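Local coordinates for protein alcohol dehydrogenase, zinc-containing (Streptococcus pneumoniae serotype 2, PDB 5YLN) that probably oxidises alcohols to aldehydes or ketones with NAD+, as a zinc-dependent alcohol dehydrogenase that carries two separate zinc sites, at residues V91-C94 / Y99-K102; L128-P131 / T136-H139. One frame throughout, in Å; residues are numbered along the deposited sequence.

Contact 1 (V91-C94 / Y99-K102). With ZN (zinc ion), chain F.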
loop_
_atom_site.group_PDB
_atom_site.type_symbol
_atom_site.label_atom_id
_atom_site.label_comp_id
_atom_site.label_asym_id
_atom_site.label_seq_id
_atom_site.Cartn_x
_atom_site.Cartn_y
_atom_site.Cartn_z
ATOM N N VAL A 91 -13.124 15.164 12.605
ATOM C CA VAL A 91 -13.933 14.327 11.729
ATOM C C VAL A 91 -15.268 14.041 12.403
ATOM O O VAL A 91 -15.297 13.637 13.570
ATOM C CB VAL A 91 -13.196 13.011 11.406
ATOM C CG1 VAL A 91 -14.169 11.969 10.879
ATOM C CG2 VAL A 91 -12.059 13.269 10.405
ATOM N N CYS A 92 -16.370 14.239 11.670
ATOM C CA CYS A 92 -17.698 13.880 12.155
ATOM C C CYS A 92 -18.060 12.471 11.708
ATOM O O CYS A 92 -17.820 12.099 10.555
ATOM C CB CYS A 92 -18.757 14.848 11.626
ATOM S SG CYS A 92 -18.394 16.584 11.915
ATOM N N ALA A 93 -18.703 11.718 12.604
ATOM C CA ALA A 93 -19.057 10.321 12.365
ATOM C C ALA A 93 -20.510 10.092 12.772
ATOM O O ALA A 93 -20.874 10.329 13.923
ATOM C CB ALA A 93 -18.122 9.387 13.146
ATOM N N CYS A 94 -21.337 9.613 11.838
ATOM C CA CYS A 94 -22.724 9.317 12.179
ATOM C C CYS A 94 -22.851 8.019 12.980
ATOM O O CYS A 94 -23.841 7.853 13.701
ATOM C CB CYS A 94 -23.583 9.248 10.909
ATOM S SG CYS A 94 -23.421 7.657 9.939
ATOM N N TYR A 99 -19.382 3.175 6.095
ATOM C CA TYR A 99 -17.987 3.384 6.471
ATOM C C TYR A 99 -17.810 3.551 7.969
ATOM O O TYR A 99 -16.782 3.133 8.507
ATOM C CB TYR A 99 -17.393 4.572 5.701
ATOM C CG TYR A 99 -17.158 4.187 4.267
ATOM C CD1 TYR A 99 -16.331 3.102 3.964
ATOM C CD2 TYR A 99 -17.794 4.857 3.217
ATOM C CE1 TYR A 99 -16.120 2.713 2.654
ATOM C CE2 TYR A 99 -17.594 4.474 1.908
ATOM C CZ TYR A 99 -16.759 3.389 1.635
ATOM O OH TYR A 99 -16.543 2.988 0.351
ATOM N N CYS A 100 -18.783 4.157 8.655
ATOM C CA CYS A 100 -18.713 4.244 10.114
ATOM C C CYS A 100 -18.724 2.857 10.753
ATOM O O CYS A 100 -18.076 2.630 11.784
ATOM C CB CYS A 100 -19.873 5.081 10.655
ATOM S SG CYS A 100 -19.647 6.878 10.481
ATOM N N LYS A 101 -19.474 1.926 10.172
ATOM C CA LYS A 101 -19.460 0.564 10.694
ATOM C C LYS A 101 -18.078 -0.075 10.587
ATOM O O LYS A 101 -17.762 -0.974 11.369
ATOM C CB LYS A 101 -20.520 -0.277 9.977
ATOM C CG LYS A 101 -21.934 -0.003 10.492
ATOM C CD LYS A 101 -22.029 -0.323 11.988
ATOM C CE LYS A 101 -23.447 -0.233 12.502
ATOM N NZ LYS A 101 -24.389 -0.965 11.615
ATOM N N LYS A 102 -17.236 0.396 9.670
ATOM C CA LYS A 102 -15.866 -0.077 9.551
ATOM C C LYS A 102 -14.884 0.714 10.409
ATOM O O LYS A 102 -13.702 0.365 10.439
ATOM C CB LYS A 102 -15.412 -0.027 8.088
ATOM C CG LYS A 102 -16.183 -0.953 7.146
ATOM C CD LYS A 102 -15.733 -0.765 5.698
ATOM C CE LYS A 102 -16.412 -1.758 4.763
ATOM N NZ LYS A 102 -15.938 -3.158 4.978
HETATM ZN ZN ZN F . -21.264 7.438 9.055
#
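Cys94 and Cys100 meet through a zinc ion that both hold by sulfur, so the metal bonds carry most of this contact. The ion lies 2.3 Å from Cys94 SG and 2.2 Å from Cys100 SG, and the two sulfurs open an angle of about 116° at the metal, close to tetrahedral. They stand 3.9 Å apart, Cys94 SG to Cys100 SG, each reaching the ion from its own segment. Opposite first torsions bring both sulfurs to the same ion: Cys94 SG sits between its backbone N and carbonyl carbon (chi1 78°), whereas Cys100 SG lies anti to its carbonyl carbon (chi1 -78°), on a backbone with helical angles.

Cys97 and Cys108 complete the four-cysteine site. This is the structural zinc lobe familiar from zinc-containing alcohol dehydrogenases, distinct from the other zinc, held here by Cys42 and His64. Four sulfurs on one ion are probably thiolates, their negative charge partly offset by the metal.

Between the two segments the rest is packing, with no hydrogen bond across. Cys100 SG lies 3.5 Å from Cys94 N and also touches the methyl group of Ala93, with Ala93 CB 4.0 Å from Cys100 SG. This sulfur is buried against the chain leading into Cys94, while Tyr105 touches Ala93 and His132 packs on Cys94. Next to Cys100 in the chain, Tyr99 packs on Arg240 of the second subunit.

Contact 2 (L128-P131 / T136-H139)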
loop_
_atom_site.group_PDB
_atom_site.type_symbol
_atom_site.label_atom_id
_atom_site.label_comp_id
_atom_site.label_asym_id
_atom_site.label_seq_id
_atom_site.Cartn_x
_atom_site.Cartn_y
_atom_site.Cartn_z
ATOM N N LEU A 128 -19.735 26.520 18.027
ATOM C CA LEU A 128 -19.625 25.550 16.951
ATOM C C LEU A 128 -20.839 24.632 16.975
ATOM O O LEU A 128 -21.161 24.059 18.017
ATOM C CB LEU A 128 -18.333 24.739 17.104
ATOM C CG LEU A 128 -18.165 23.491 16.233
ATOM C CD1 LEU A 128 -17.911 23.901 14.785
ATOM C CD2 LEU A 128 -17.034 22.627 16.774
ATOM N N ARG A 129 -21.503 24.476 15.835
ATOM C CA ARG A 129 -22.461 23.394 15.689
ATOM C C ARG A 129 -21.697 22.107 15.408
ATOM O O ARG A 129 -20.886 22.045 14.474
ATOM C CB ARG A 129 -23.464 23.671 14.571
ATOM C CG ARG A 129 -24.166 22.391 14.140
ATOM C CD ARG A 129 -25.251 22.603 13.115
ATOM N NE ARG A 129 -25.856 21.308 12.805
ATOM C CZ ARG A 129 -25.603 20.605 11.706
ATOM N NH1 ARG A 129 -24.769 21.086 10.783
ATOM N NH2 ARG A 129 -26.177 19.417 11.531
ATOM N N VAL A 130 -21.940 21.084 16.217
ATOM C CA VAL A 130 -21.258 19.803 16.080
ATOM C C VAL A 130 -22.282 18.758 15.637
ATOM O O VAL A 130 -23.120 18.339 16.446
ATOM C CB VAL A 130 -20.593 19.392 17.393
ATOM C CG1 VAL A 130 -19.904 18.050 17.233
ATOM C CG2 VAL A 130 -19.648 20.472 17.838
ATOM N N PRO A 131 -22.248 18.292 14.385
ATOM C CA PRO A 131 -23.119 17.170 13.994
ATOM C C PRO A 131 -22.676 15.882 14.675
ATOM O O PRO A 131 -21.503 15.716 15.006
ATOM C CB PRO A 131 -22.938 17.072 12.474
ATOM C CG PRO A 131 -22.100 18.284 12.069
ATOM C CD PRO A 131 -21.330 18.678 13.303
ATOM N N THR A 136 -18.788 12.452 17.837
ATOM C CA THR A 136 -17.774 13.423 17.455
ATOM C C THR A 136 -17.084 14.059 18.651
ATOM O O THR A 136 -15.953 14.538 18.513
ATOM C CB THR A 136 -18.418 14.500 16.559
ATOM O OG1 THR A 136 -19.035 13.838 15.445
ATOM C CG2 THR A 136 -17.399 15.549 16.027
ATOM N N LEU A 137 -17.706 14.030 19.826
ATOM C CA LEU A 137 -17.160 14.622 21.042
ATOM C C LEU A 137 -16.558 13.545 21.941
ATOM O O LEU A 137 -17.000 12.397 21.940
ATOM C CB LEU A 137 -18.253 15.373 21.806
ATOM C CG LEU A 137 -18.972 16.502 21.074
ATOM C CD1 LEU A 137 -20.009 17.157 21.992
ATOM C CD2 LEU A 137 -17.953 17.529 20.614
ATOM N N TYR A 138 -15.553 13.936 22.720
ATOM C CA TYR A 138 -14.948 13.072 23.728
ATOM C C TYR A 138 -14.849 13.813 25.049
ATOM O O TYR A 138 -14.403 14.966 25.088
ATOM C CB TYR A 138 -13.565 12.594 23.295
ATOM C CG TYR A 138 -13.622 11.658 22.122
ATOM C CD1 TYR A 138 -13.789 10.289 22.310
ATOM C CD2 TYR A 138 -13.539 12.142 20.823
ATOM C CE1 TYR A 138 -13.849 9.432 21.242
ATOM C CE2 TYR A 138 -13.599 11.295 19.748
ATOM C CZ TYR A 138 -13.757 9.937 19.962
ATOM O OH TYR A 138 -13.823 9.074 18.897
ATOM N N HIS A 139 -15.248 13.148 26.130
ATOM C CA HIS A 139 -15.090 13.725 27.451
ATOM C C HIS A 139 -13.611 13.897 27.771
ATOM O O HIS A 139 -12.806 13.008 27.502
ATOM C CB HIS A 139 -15.766 12.830 28.495
ATOM C CG HIS A 139 -17.262 12.866 28.439
ATOM N ND1 HIS A 139 -17.994 13.958 28.864
ATOM C CD2 HIS A 139 -18.160 11.951 28.008
ATOM C CE1 HIS A 139 -19.280 13.709 28.699
ATOM N NE2 HIS A 139 -19.407 12.499 28.181
#
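Val130 pushes one methyl group against two neighbours at once, and this is the tight part of the contact. CG1 of Val130 lies anti to its own backbone N (chi1 179°), which carries it across the gap to Thr136 CG2 at 3.7 Å. The same carbon reaches Leu137 CD2 at 3.9 Å, the end of the leucine leaning in although its CB starts off along the flank. The side chains of Val130 and Thr136 pass alongside one another, running opposite ways, with Val130 CG1 beside Thr136 CG2.

The polar side of Thr136 faces the chain just before the short helix 133-136. Its OG1 is 3.1 Å from Pro131 O, but its single proton also has His132 O, its hydrogen-bond partner, within reach, so the bond to Pro131 O is not settled.

In this GroES-like domain the two strands concerned are not paired with each other. Strand 127-129 lies beside 33-39 and strand 137-139 beside 85-88, at the two ends of a curled run that passes through 66-72. Val130 and Leu137, both buried, probably meet inside the curl, Val130 resting on Val34 and Leu137 on Val86 and Ile88.

Away from this junction the segments diverge. Pro131 has its CB directed away from 136-139, and its CG lies over one guanidinium face of Arg129, 3.9 Å above the plane and toward its rim, while Arg129 NH1 forms a salt bridge with Glu111. At the far end Tyr138 is partly exposed, and solvent-exposed His139 stacks on Phe80.

How the contacts relate
From the N terminus, contact 1 starts on strand 91-92 and closes a loop over the four residues 95-98; the chain then runs on past Cys108 to strand 113-114, which pairs back with 91-92. Contact 2 follows in series, closing a second loop across 132-135, most of it the helix 133-136. Neither loop encloses or crosses the other, yet they meet in space: Cys92 CA lies 3.6 Å from Thr136 OG1, and Cys92 SG packs 3.9 Å from Pro131 CD. Cys92 and its neighbours thus bring the zinc lobe against the connection between strands 127-129 and 137-139 of the curled sheet in the GroES-like domain.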